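Local coordinates for protein HAD hydrolase, family IA, variant 3 (Entamoeba histolytica, PDB 6W04) that binds a magnesium ion and probably acts as a hydrolase of the haloacid dehalogenase superfamily, at residues Met1-Leu12 and Ile103-Ser111; Ile161-Ile171 and Ala180-Met191. All coordinates share one frame; numbering follows the deposited sequence.

Contact 1. Residues Met1-Leu12 and Ile103-Ser111. With MG (magnesium ion), chain B; EDO (1,2-ethanediol), chain C.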
loop_
_atom_site.group_PDB
_atom_site.type_symbol
_atom_site.label_atom_id
_atom_site.label_comp_id
_atom_site.label_asym_id
_atom_site.label_seq_id
_atom_site.Cartn_x
_atom_site.Cartn_y
_atom_site.Cartn_z
ATOM N N MET A 1 -0.998 5.402 21.946
ATOM C CA MET A 1 -0.616 4.845 20.651
ATOM C C MET A 1 0.651 4.008 20.777
ATOM O O MET A 1 1.673 4.482 21.267
ATOM C CB MET A 1 -0.409 5.959 19.624
ATOM C CG MET A 1 0.185 5.469 18.318
ATOM S SD MET A 1 0.355 6.739 17.048
ATOM C CE MET A 1 1.402 7.922 17.878
ATOM N N GLU A 2 0.584 2.757 20.329
ATOM C CA GLU A 2 1.705 1.846 20.498
ATOM C C GLU A 2 2.554 1.695 19.244
ATOM O O GLU A 2 3.750 1.410 19.364
ATOM C CB GLU A 2 1.206 0.468 20.960
ATOM C CG GLU A 2 0.718 0.470 22.413
ATOM C CD GLU A 2 0.241 -0.890 22.903
ATOM O OE1 GLU A 2 0.586 -1.906 22.275
ATOM O OE2 GLU A 2 -0.478 -0.945 23.926
ATOM N N ALA A 3 1.984 1.901 18.057
ATOM C CA ALA A 3 2.738 1.722 16.829
ATOM C C ALA A 3 2.022 2.420 15.685
ATOM O O ALA A 3 0.847 2.782 15.785
ATOM C CB ALA A 3 2.938 0.237 16.498
ATOM N N VAL A 4 2.767 2.615 14.603
ATOM C CA VAL A 4 2.240 3.083 13.325
ATOM C C VAL A 4 2.545 2.031 12.271
ATOM O O VAL A 4 3.691 1.586 12.147
ATOM C CB VAL A 4 2.859 4.428 12.909
ATOM C CG1 VAL A 4 2.322 4.863 11.547
ATOM C CG2 VAL A 4 2.638 5.473 13.986
ATOM N N LEU A 5 1.536 1.647 11.498
ATOM C CA LEU A 5 1.716 0.662 10.434
ATOM C C LEU A 5 1.467 1.379 9.116
ATOM O O LEU A 5 0.345 1.832 8.863
ATOM C CB LEU A 5 0.762 -0.521 10.623
ATOM C CG LEU A 5 0.701 -1.030 12.076
ATOM C CD1 LEU A 5 -0.331 -2.166 12.247
ATOM C CD2 LEU A 5 2.108 -1.457 12.553
ATOM N N PHE A 6 2.513 1.527 8.296
ATOM C CA PHE A 6 2.379 2.186 6.996
ATOM C C PHE A 6 2.134 1.181 5.871
ATOM O O PHE A 6 2.956 0.283 5.639
ATOM C CB PHE A 6 3.636 2.970 6.619
ATOM C CG PHE A 6 3.995 4.101 7.557
ATOM C CD1 PHE A 6 3.545 5.389 7.306
ATOM C CD2 PHE A 6 4.872 3.890 8.612
ATOM C CE1 PHE A 6 3.919 6.458 8.135
ATOM C CE2 PHE A 6 5.235 4.945 9.463
ATOM C CZ PHE A 6 4.768 6.220 9.215
ATOM N N ASP A 7 1.065 1.399 5.110
ATOM C CA ASP A 7 0.988 0.815 3.771
ATOM C C ASP A 7 2.047 1.459 2.895
ATOM O O ASP A 7 2.507 2.566 3.177
ATOM C CB ASP A 7 -0.393 1.054 3.174
ATOM C CG ASP A 7 -0.544 0.486 1.785
ATOM O OD1 ASP A 7 -0.166 -0.687 1.571
ATOM O OD2 ASP A 7 -1.072 1.209 0.916
ATOM N N PHE A 8 2.445 0.787 1.814
ATOM C CA PHE A 8 3.506 1.354 0.986
ATOM C C PHE A 8 2.975 1.928 -0.324
ATOM O O PHE A 8 2.980 3.154 -0.493
ATOM C CB PHE A 8 4.621 0.344 0.756
ATOM C CG PHE A 8 5.864 0.983 0.207
ATOM C CD1 PHE A 8 6.762 1.613 1.058
ATOM C CD2 PHE A 8 6.080 1.040 -1.160
ATOM C CE1 PHE A 8 7.888 2.248 0.561
ATOM C CE2 PHE A 8 7.210 1.658 -1.665
ATOM C CZ PHE A 8 8.108 2.265 -0.803
ATOM N N ASN A 9 2.497 1.090 -1.254
ATOM C CA ASN A 9 2.041 1.574 -2.556
ATOM C C ASN A 9 0.818 2.472 -2.413
ATOM O O ASN A 9 -0.190 2.079 -1.825
ATOM C CB ASN A 9 1.702 0.385 -3.455
ATOM C CG ASN A 9 2.870 -0.559 -3.604
ATOM O OD1 ASN A 9 2.929 -1.619 -2.968
ATOM N ND2 ASN A 9 3.837 -0.154 -4.412
ATOM N N GLY A 10 0.902 3.673 -2.978
ATOM C CA GLY A 10 -0.194 4.625 -2.914
ATOM C C GLY A 10 -0.252 5.405 -1.622
ATOM O O GLY A 10 -1.007 6.372 -1.535
ATOM N N THR A 11 0.551 5.029 -0.635
ATOM C CA THR A 11 0.569 5.660 0.677
ATOM C C THR A 11 1.917 6.317 0.951
ATOM O O THR A 11 1.972 7.533 1.166
ATOM C CB THR A 11 0.230 4.597 1.749
ATOM O OG1 THR A 11 -1.130 4.155 1.583
ATOM C CG2 THR A 11 0.414 5.152 3.163
ATOM N N LEU A 12 3.014 5.549 0.942
ATOM C CA LEU A 12 4.344 6.129 1.109
ATOM C C LEU A 12 4.956 6.598 -0.203
ATOM O O LEU A 12 5.805 7.503 -0.191
ATOM C CB LEU A 12 5.283 5.120 1.786
ATOM C CG LEU A 12 5.105 5.021 3.306
ATOM C CD1 LEU A 12 5.956 3.907 3.894
ATOM C CD2 LEU A 12 5.440 6.374 4.005
ATOM N N ILE A 103 8.331 5.173 19.519
ATOM C CA ILE A 103 7.101 4.602 18.985
ATOM C C ILE A 103 7.476 3.718 17.790
ATOM O O ILE A 103 7.872 4.235 16.736
ATOM C CB ILE A 103 6.090 5.676 18.572
ATOM C CG1 ILE A 103 5.717 6.545 19.772
ATOM C CG2 ILE A 103 4.823 5.028 17.999
ATOM C CD1 ILE A 103 4.569 7.494 19.498
ATOM N N PRO A 104 7.359 2.402 17.910
ATOM C CA PRO A 104 7.722 1.529 16.784
ATOM C C PRO A 104 6.790 1.712 15.599
ATOM O O PRO A 104 5.616 2.055 15.737
ATOM C CB PRO A 104 7.595 0.122 17.374
ATOM C CG PRO A 104 6.672 0.280 18.552
ATOM C CD PRO A 104 6.955 1.648 19.111
ATOM N N PHE A 105 7.332 1.468 14.411
ATOM C CA PHE A 105 6.568 1.598 13.187
ATOM C C PHE A 105 7.162 0.659 12.152
ATOM O O PHE A 105 8.358 0.346 12.187
ATOM C CB PHE A 105 6.555 3.043 12.656
ATOM C CG PHE A 105 7.927 3.628 12.393
ATOM C CD1 PHE A 105 8.486 3.575 11.120
ATOM C CD2 PHE A 105 8.646 4.262 13.413
ATOM C CE1 PHE A 105 9.745 4.132 10.852
ATOM C CE2 PHE A 105 9.924 4.817 13.171
ATOM C CZ PHE A 105 10.476 4.760 11.888
ATOM N N THR A 106 6.324 0.218 11.224
ATOM C CA THR A 106 6.831 -0.615 10.149
ATOM C C THR A 106 5.938 -0.449 8.929
ATOM O O THR A 106 4.898 0.219 8.973
ATOM C CB THR A 106 6.913 -2.090 10.566
ATOM O OG1 THR A 106 7.664 -2.800 9.574
ATOM C CG2 THR A 106 5.499 -2.727 10.689
ATOM N N ILE A 107 6.358 -1.092 7.848
ATOM C CA ILE A 107 5.649 -1.120 6.579
ATOM C C ILE A 107 4.939 -2.458 6.433
ATOM O O ILE A 107 5.491 -3.513 6.788
ATOM C CB ILE A 107 6.626 -0.897 5.414
ATOM C CG1 ILE A 107 7.074 0.564 5.365
ATOM C CG2 ILE A 107 5.966 -1.324 4.073
ATOM C CD1 ILE A 107 8.354 0.800 4.491
ATOM N N ALA A 108 3.707 -2.415 5.917
ATOM C CA ALA A 108 3.001 -3.593 5.433
ATOM C C ALA A 108 2.605 -3.315 3.989
ATOM O O ALA A 108 2.130 -2.219 3.675
ATOM C CB ALA A 108 1.773 -3.901 6.285
ATOM N N THR A 109 2.828 -4.271 3.102
ATOM C CA THR A 109 2.470 -4.051 1.716
ATOM C C THR A 109 1.924 -5.342 1.135
ATOM O O THR A 109 2.311 -6.436 1.551
ATOM C CB THR A 109 3.683 -3.538 0.903
ATOM O OG1 THR A 109 3.355 -3.469 -0.490
ATOM C CG2 THR A 109 4.885 -4.437 1.080
ATOM N N SER A 110 1.013 -5.202 0.172
ATOM C CA SER A 110 0.558 -6.337 -0.622
ATOM C C SER A 110 1.586 -6.770 -1.650
ATOM O O SER A 110 1.395 -7.809 -2.288
ATOM C CB SER A 110 -0.736 -6.011 -1.367
ATOM O OG SER A 110 -1.781 -5.626 -0.499
ATOM N N SER A 111 2.640 -5.987 -1.852
ATOM C CA SER A 111 3.627 -6.307 -2.876
ATOM C C SER A 111 4.345 -7.609 -2.545
ATOM O O SER A 111 4.561 -7.934 -1.375
ATOM C CB SER A 111 4.657 -5.171 -2.996
ATOM O OG SER A 111 4.065 -3.986 -3.537
HETATM MG MG MG B . -1.829 1.042 -0.988
HETATM C C1 EDO C . -1.323 -1.469 -2.685
HETATM O O1 EDO C . -1.012 -0.768 -1.488
HETATM C C2 EDO C . -1.371 -2.886 -2.231
HETATM O O2 EDO C . -1.907 -2.805 -0.913
HETATM O O HOH W 1 1.512 -1.469 -0.362
HETATM O O HOH W 2 -3.367 -0.063 -0.006
HETATM O O HOH W 3 -2.634 1.255 -3.030
#
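T106 O and F105 CD1 lie at the edge of the F6 ring, close to its plane, while V4 CG1 lies over one face, offset toward the rim. F6 CE2 is 3.9 Å from F105 CD1. I103 O sits at the edge of the F105 ring, in its plane. The F8 ring meets I107 obliquely, with their CD1 atoms 3.9 Å apart. I107 CG1 also touches L12 CD1.

The backbones pair as parallel strands. Both backbone polar atoms of F6 are bonded: N donates to T106 O at 2.8 Å and O accepts from A108 N.

Toward the C-terminal ends of the strands the chemistry turns polar. S111 OG donates to N9 OD1 at 2.7 Å. T109 OG1 accepts from S111 N in an ST turn. With CG of D7 anti to the backbone N (chi1 180°), the carboxylate presents OD2 to the magnesium at 2.1 Å. N9 O is a second ligand, also at 2.1 Å. Ethanediol, probably from the crystallisation liquor, binds the metal through O1, and S110 OG shares a hydrogen bond with its O2. Water 1 lies 2.7 Å from D7 OD1 and accepts from N9 N. D7 OD1 forms a salt bridge with K144.

Strand 3-7 has strand 164-168 as its other neighbour. F95 meets F6 edge-to-face. Helix 113-123 packs at F8, T109 and S111, and helix 214-222 covers M1 and V4.

Contact 2. Residues Ile161-Ile171 and Ala180-Met191. With MG (magnesium ion), chain B; SO4 (sulfate ion), chain D.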
loop_
_atom_site.group_PDB
_atom_site.type_symbol
_atom_site.label_atom_id
_atom_site.label_comp_id
_atom_site.label_asym_id
_atom_site.label_seq_id
_atom_site.Cartn_x
_atom_site.Cartn_y
_atom_site.Cartn_z
ATOM N N ILE A 161 -2.900 -4.518 18.435
ATOM C CA ILE A 161 -3.389 -3.964 17.164
ATOM C C ILE A 161 -4.291 -2.763 17.404
ATOM O O ILE A 161 -4.273 -1.794 16.636
ATOM C CB ILE A 161 -4.113 -5.046 16.328
ATOM C CG1 ILE A 161 -4.580 -4.481 14.981
ATOM C CG2 ILE A 161 -5.333 -5.607 17.078
ATOM C CD1 ILE A 161 -3.441 -3.987 14.093
ATOM N N SER A 162 -5.077 -2.789 18.483
ATOM C CA SER A 162 -6.067 -1.738 18.673
ATOM C C SER A 162 -5.454 -0.438 19.166
ATOM O O SER A 162 -6.173 0.552 19.322
ATOM C CB SER A 162 -7.165 -2.202 19.639
ATOM O OG SER A 162 -6.613 -2.617 20.871
ATOM N N HIS A 163 -4.151 -0.407 19.417
ATOM C CA HIS A 163 -3.461 0.841 19.691
ATOM C C HIS A 163 -2.515 1.203 18.554
ATOM O O HIS A 163 -1.540 1.934 18.751
ATOM C CB HIS A 163 -2.743 0.754 21.034
ATOM C CG HIS A 163 -3.678 0.477 22.170
ATOM N ND1 HIS A 163 -3.792 -0.764 22.757
ATOM C CD2 HIS A 163 -4.595 1.266 22.778
ATOM C CE1 HIS A 163 -4.712 -0.719 23.704
ATOM N NE2 HIS A 163 -5.215 0.503 23.737
ATOM N N CYS A 164 -2.813 0.712 17.355
ATOM C CA CYS A 164 -2.029 0.999 16.163
ATOM C C CYS A 164 -2.774 1.960 15.246
ATOM O O CYS A 164 -3.980 1.808 15.009
ATOM C CB CYS A 164 -1.701 -0.282 15.378
ATOM S SG CYS A 164 -0.470 -1.346 16.166
ATOM N N ILE A 165 -2.040 2.940 14.725
ATOM C CA ILE A 165 -2.462 3.724 13.572
ATOM C C ILE A 165 -2.040 2.999 12.301
ATOM O O ILE A 165 -0.920 2.482 12.208
ATOM C CB ILE A 165 -1.856 5.139 13.624
ATOM C CG1 ILE A 165 -2.450 5.915 14.797
ATOM C CG2 ILE A 165 -2.084 5.853 12.302
ATOM C CD1 ILE A 165 -3.946 6.276 14.628
ATOM N N VAL A 166 -2.944 2.949 11.320
ATOM C CA VAL A 166 -2.657 2.466 9.980
ATOM C C VAL A 166 -2.917 3.599 8.997
ATOM O O VAL A 166 -3.983 4.221 9.034
ATOM C CB VAL A 166 -3.506 1.233 9.626
ATOM C CG1 VAL A 166 -3.329 0.876 8.138
ATOM C CG2 VAL A 166 -3.125 0.068 10.533
ATOM N N PHE A 167 -1.928 3.885 8.146
ATOM C CA PHE A 167 -2.070 4.800 7.016
ATOM C C PHE A 167 -2.332 3.967 5.766
ATOM O O PHE A 167 -1.560 3.058 5.457
ATOM C CB PHE A 167 -0.810 5.643 6.815
ATOM C CG PHE A 167 -0.603 6.712 7.882
ATOM C CD1 PHE A 167 0.344 6.546 8.878
ATOM C CD2 PHE A 167 -1.331 7.887 7.848
ATOM C CE1 PHE A 167 0.566 7.537 9.841
ATOM C CE2 PHE A 167 -1.142 8.883 8.809
ATOM C CZ PHE A 167 -0.187 8.700 9.806
ATOM N N GLU A 168 -3.412 4.273 5.057
ATOM C CA GLU A 168 -3.829 3.444 3.934
ATOM C C GLU A 168 -4.453 4.342 2.877
ATOM O O GLU A 168 -4.943 5.429 3.191
ATOM C CB GLU A 168 -4.830 2.372 4.383
ATOM C CG GLU A 168 -4.221 1.037 4.662
ATOM C CD GLU A 168 -3.891 0.295 3.381
ATOM O OE1 GLU A 168 -4.079 0.880 2.274
ATOM O OE2 GLU A 168 -3.455 -0.873 3.487
ATOM N N ASP A 169 -4.444 3.873 1.615
ATOM C CA ASP A 169 -4.937 4.680 0.495
ATOM C C ASP A 169 -6.082 4.048 -0.284
ATOM O O ASP A 169 -6.597 4.685 -1.213
ATOM C CB ASP A 169 -3.804 4.998 -0.495
ATOM C CG ASP A 169 -3.310 3.769 -1.241
ATOM O OD1 ASP A 169 -3.368 3.755 -2.494
ATOM O OD2 ASP A 169 -2.843 2.820 -0.570
ATOM N N THR A 170 -6.495 2.824 0.048
ATOM C CA THR A 170 -7.539 2.145 -0.705
ATOM C C THR A 170 -8.660 1.679 0.209
ATOM O O THR A 170 -8.492 1.540 1.425
ATOM C CB THR A 170 -7.005 0.913 -1.444
ATOM O OG1 THR A 170 -6.534 -0.029 -0.470
ATOM C CG2 THR A 170 -5.867 1.310 -2.400
ATOM N N ILE A 171 -9.796 1.388 -0.428
ATOM C CA ILE A 171 -10.950 0.843 0.277
ATOM C C ILE A 171 -10.587 -0.473 0.963
ATOM O O ILE A 171 -10.819 -0.652 2.162
ATOM C CB ILE A 171 -12.123 0.676 -0.705
ATOM C CG1 ILE A 171 -12.554 2.057 -1.206
ATOM C CG2 ILE A 171 -13.295 -0.121 -0.072
ATOM C CD1 ILE A 171 -13.519 2.008 -2.383
ATOM N N ALA A 180 -8.971 -5.555 11.511
ATOM C CA ALA A 180 -7.953 -5.951 12.468
ATOM C C ALA A 180 -8.139 -5.262 13.811
ATOM O O ALA A 180 -7.646 -5.763 14.824
ATOM C CB ALA A 180 -6.544 -5.653 11.907
ATOM N N GLY A 181 -8.879 -4.158 13.850
ATOM C CA GLY A 181 -9.051 -3.403 15.074
ATOM C C GLY A 181 -8.154 -2.188 15.202
ATOM O O GLY A 181 -8.201 -1.514 16.236
ATOM N N ALA A 182 -7.341 -1.890 14.194
ATOM C CA ALA A 182 -6.519 -0.686 14.201
ATOM C C ALA A 182 -7.342 0.540 13.786
ATOM O O ALA A 182 -8.490 0.439 13.339
ATOM C CB ALA A 182 -5.310 -0.863 13.278
ATOM N N THR A 183 -6.744 1.721 13.948
ATOM C CA THR A 183 -7.414 2.979 13.618
ATOM C C THR A 183 -6.822 3.553 12.338
ATOM O O THR A 183 -5.634 3.921 12.320
ATOM C CB THR A 183 -7.281 3.979 14.763
ATOM O OG1 THR A 183 -7.978 3.477 15.914
ATOM C CG2 THR A 183 -7.872 5.334 14.369
ATOM N N PRO A 184 -7.587 3.639 11.247
ATOM C CA PRO A 184 -7.001 4.043 9.964
ATOM C C PRO A 184 -7.066 5.543 9.735
ATOM O O PRO A 184 -8.018 6.230 10.122
ATOM C CB PRO A 184 -7.886 3.307 8.941
ATOM C CG PRO A 184 -9.271 3.343 9.593
ATOM C CD PRO A 184 -9.028 3.332 11.119
ATOM N N ILE A 185 -6.025 6.048 9.084
ATOM C CA ILE A 185 -5.976 7.419 8.582
ATOM C C ILE A 185 -5.753 7.321 7.077
ATOM O O ILE A 185 -4.785 6.695 6.628
ATOM C CB ILE A 185 -4.871 8.248 9.259
ATOM C CG1 ILE A 185 -5.124 8.343 10.773
ATOM C CG2 ILE A 185 -4.761 9.628 8.602
ATOM C CD1 ILE A 185 -4.059 9.137 11.570
ATOM N N GLY A 186 -6.666 7.900 6.298
ATOM C CA GLY A 186 -6.582 7.763 4.853
ATOM C C GLY A 186 -5.530 8.697 4.279
ATOM O O GLY A 186 -5.293 9.793 4.793
ATOM N N ILE A 187 -4.857 8.224 3.225
ATOM C CA ILE A 187 -3.939 9.041 2.438
ATOM C C ILE A 187 -4.615 9.326 1.106
ATOM O O ILE A 187 -4.938 8.394 0.354
ATOM C CB ILE A 187 -2.577 8.357 2.234
ATOM C CG1 ILE A 187 -1.820 8.222 3.566
ATOM C CG2 ILE A 187 -1.738 9.154 1.256
ATOM C CD1 ILE A 187 -1.542 9.547 4.272
ATOM N N ALA A 188 -4.832 10.612 0.804
ATOM C CA ALA A 188 -5.616 11.009 -0.373
ATOM C C ALA A 188 -4.761 11.044 -1.651
ATOM O O ALA A 188 -4.664 12.051 -2.351
ATOM C CB ALA A 188 -6.285 12.361 -0.117
ATOM N N SER A 189 -4.145 9.907 -1.977
ATOM C CA SER A 189 -3.338 9.874 -3.195
ATOM C C SER A 189 -4.180 9.627 -4.438
ATOM O O SER A 189 -3.832 10.114 -5.517
ATOM C CB SER A 189 -2.244 8.807 -3.104
ATOM O OG SER A 189 -2.821 7.529 -2.883
ATOM N N GLU A 190 -5.254 8.864 -4.325
ATOM C CA GLU A 190 -6.175 8.644 -5.433
ATOM C C GLU A 190 -7.609 9.012 -5.095
ATOM O O GLU A 190 -8.289 9.650 -5.899
ATOM C CB GLU A 190 -6.106 7.173 -5.895
ATOM C CG GLU A 190 -4.880 6.890 -6.762
ATOM C CD GLU A 190 -4.909 7.652 -8.089
ATOM O OE1 GLU A 190 -5.982 7.666 -8.736
ATOM O OE2 GLU A 190 -3.863 8.234 -8.482
ATOM N N MET A 191 -8.094 8.632 -3.924
ATOM C CA MET A 191 -9.341 9.187 -3.426
ATOM C C MET A 191 -9.103 10.573 -2.845
ATOM O O MET A 191 -8.005 10.887 -2.390
ATOM C CB MET A 191 -9.933 8.254 -2.377
ATOM C CG MET A 191 -10.230 6.873 -3.004
ATOM S SD MET A 191 -10.777 5.622 -1.838
ATOM C CE MET A 191 -12.274 6.345 -1.232
HETATM MG MG MG B . -1.829 1.042 -0.988
HETATM S S SO4 D . -5.321 -3.311 -2.043
HETATM O O1 SO4 D . -5.932 -2.672 -3.207
HETATM O O2 SO4 D . -4.957 -2.292 -1.061
HETATM O O3 SO4 D . -4.140 -4.064 -2.440
HETATM O O4 SO4 D . -6.268 -4.256 -1.471
HETATM O O HOH W 4 -7.847 1.115 16.987
HETATM O O HOH W 2 -3.367 -0.063 -0.006
HETATM O O HOH W 5 -6.313 7.390 -2.026
HETATM O O HOH W 3 -2.634 1.255 -3.030
#
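Strands 164-168 and 183-187 are the two parallel strands of a beta-alpha-beta unit, joined by helix 171-180. T183 N donates straight to C164 O at 3.0 Å. V166 N reaches T183 O from above the carbonyl plane. I185 N to V166 O is the shortest of the five backbone bonds, at 2.7 Å.

On one side of the sheet F167 and I185 lie side by side and point the same way. F167 CE2 is 3.7 Å from I185 CG2. I165 CG2 lies over one face of the F167 ring and also meets I185 CD1. On the other side A182 CB packs against V166 CG2 at 3.6 Å. I161 CD1 touches A182 CB, just after the Schellman turn at G181.

At the far end D169 CG stands between its backbone N and carbonyl carbon (chi1 68°), which places OD2 on the magnesium at 2.1 Å. T11 OG1 hydrogen-bonds to this oxygen, though D7 OD2 may compete for its proton. E168 does not bind the metal in this chain: OE1 accepts from D169 N and metal-bound water 2, and OE2 has a salt bridge with K144 and a hydrogen bond with Y150. T170 OG1 caps helix 171-180 and donates at 2.8 Å to O2 of a sulfate, probably from the crystallisation liquor. Acidic residues at the C-terminal end of a central parallel strand, beside magnesium, are typical of the HAD Rossmann-like fold.

In the fold
Contacts 1 and 2 are adjacent parts of one parallel sheet. Strands 3-7 and 164-168 are neighbours in it, and the order is 105-112, 3-7, 164-168, 183-187. L5 N to I165 O is a probable hydrogen bond between them. Contact 1 is buried. Contact 2 is partly buried, with exposed S162 and I171. Their crossovers differ: 90 residues, mostly helical, separate the segments of contact 1, and one short helix separates those of contact 2. Both are mostly apolar along the strands and polar at the metal end. Contact 1 gives magnesium a carboxylate and a backbone carbonyl; contact 2 gives one carboxylate. G10 O and S189 OG join their loops by a probable hydrogen bond.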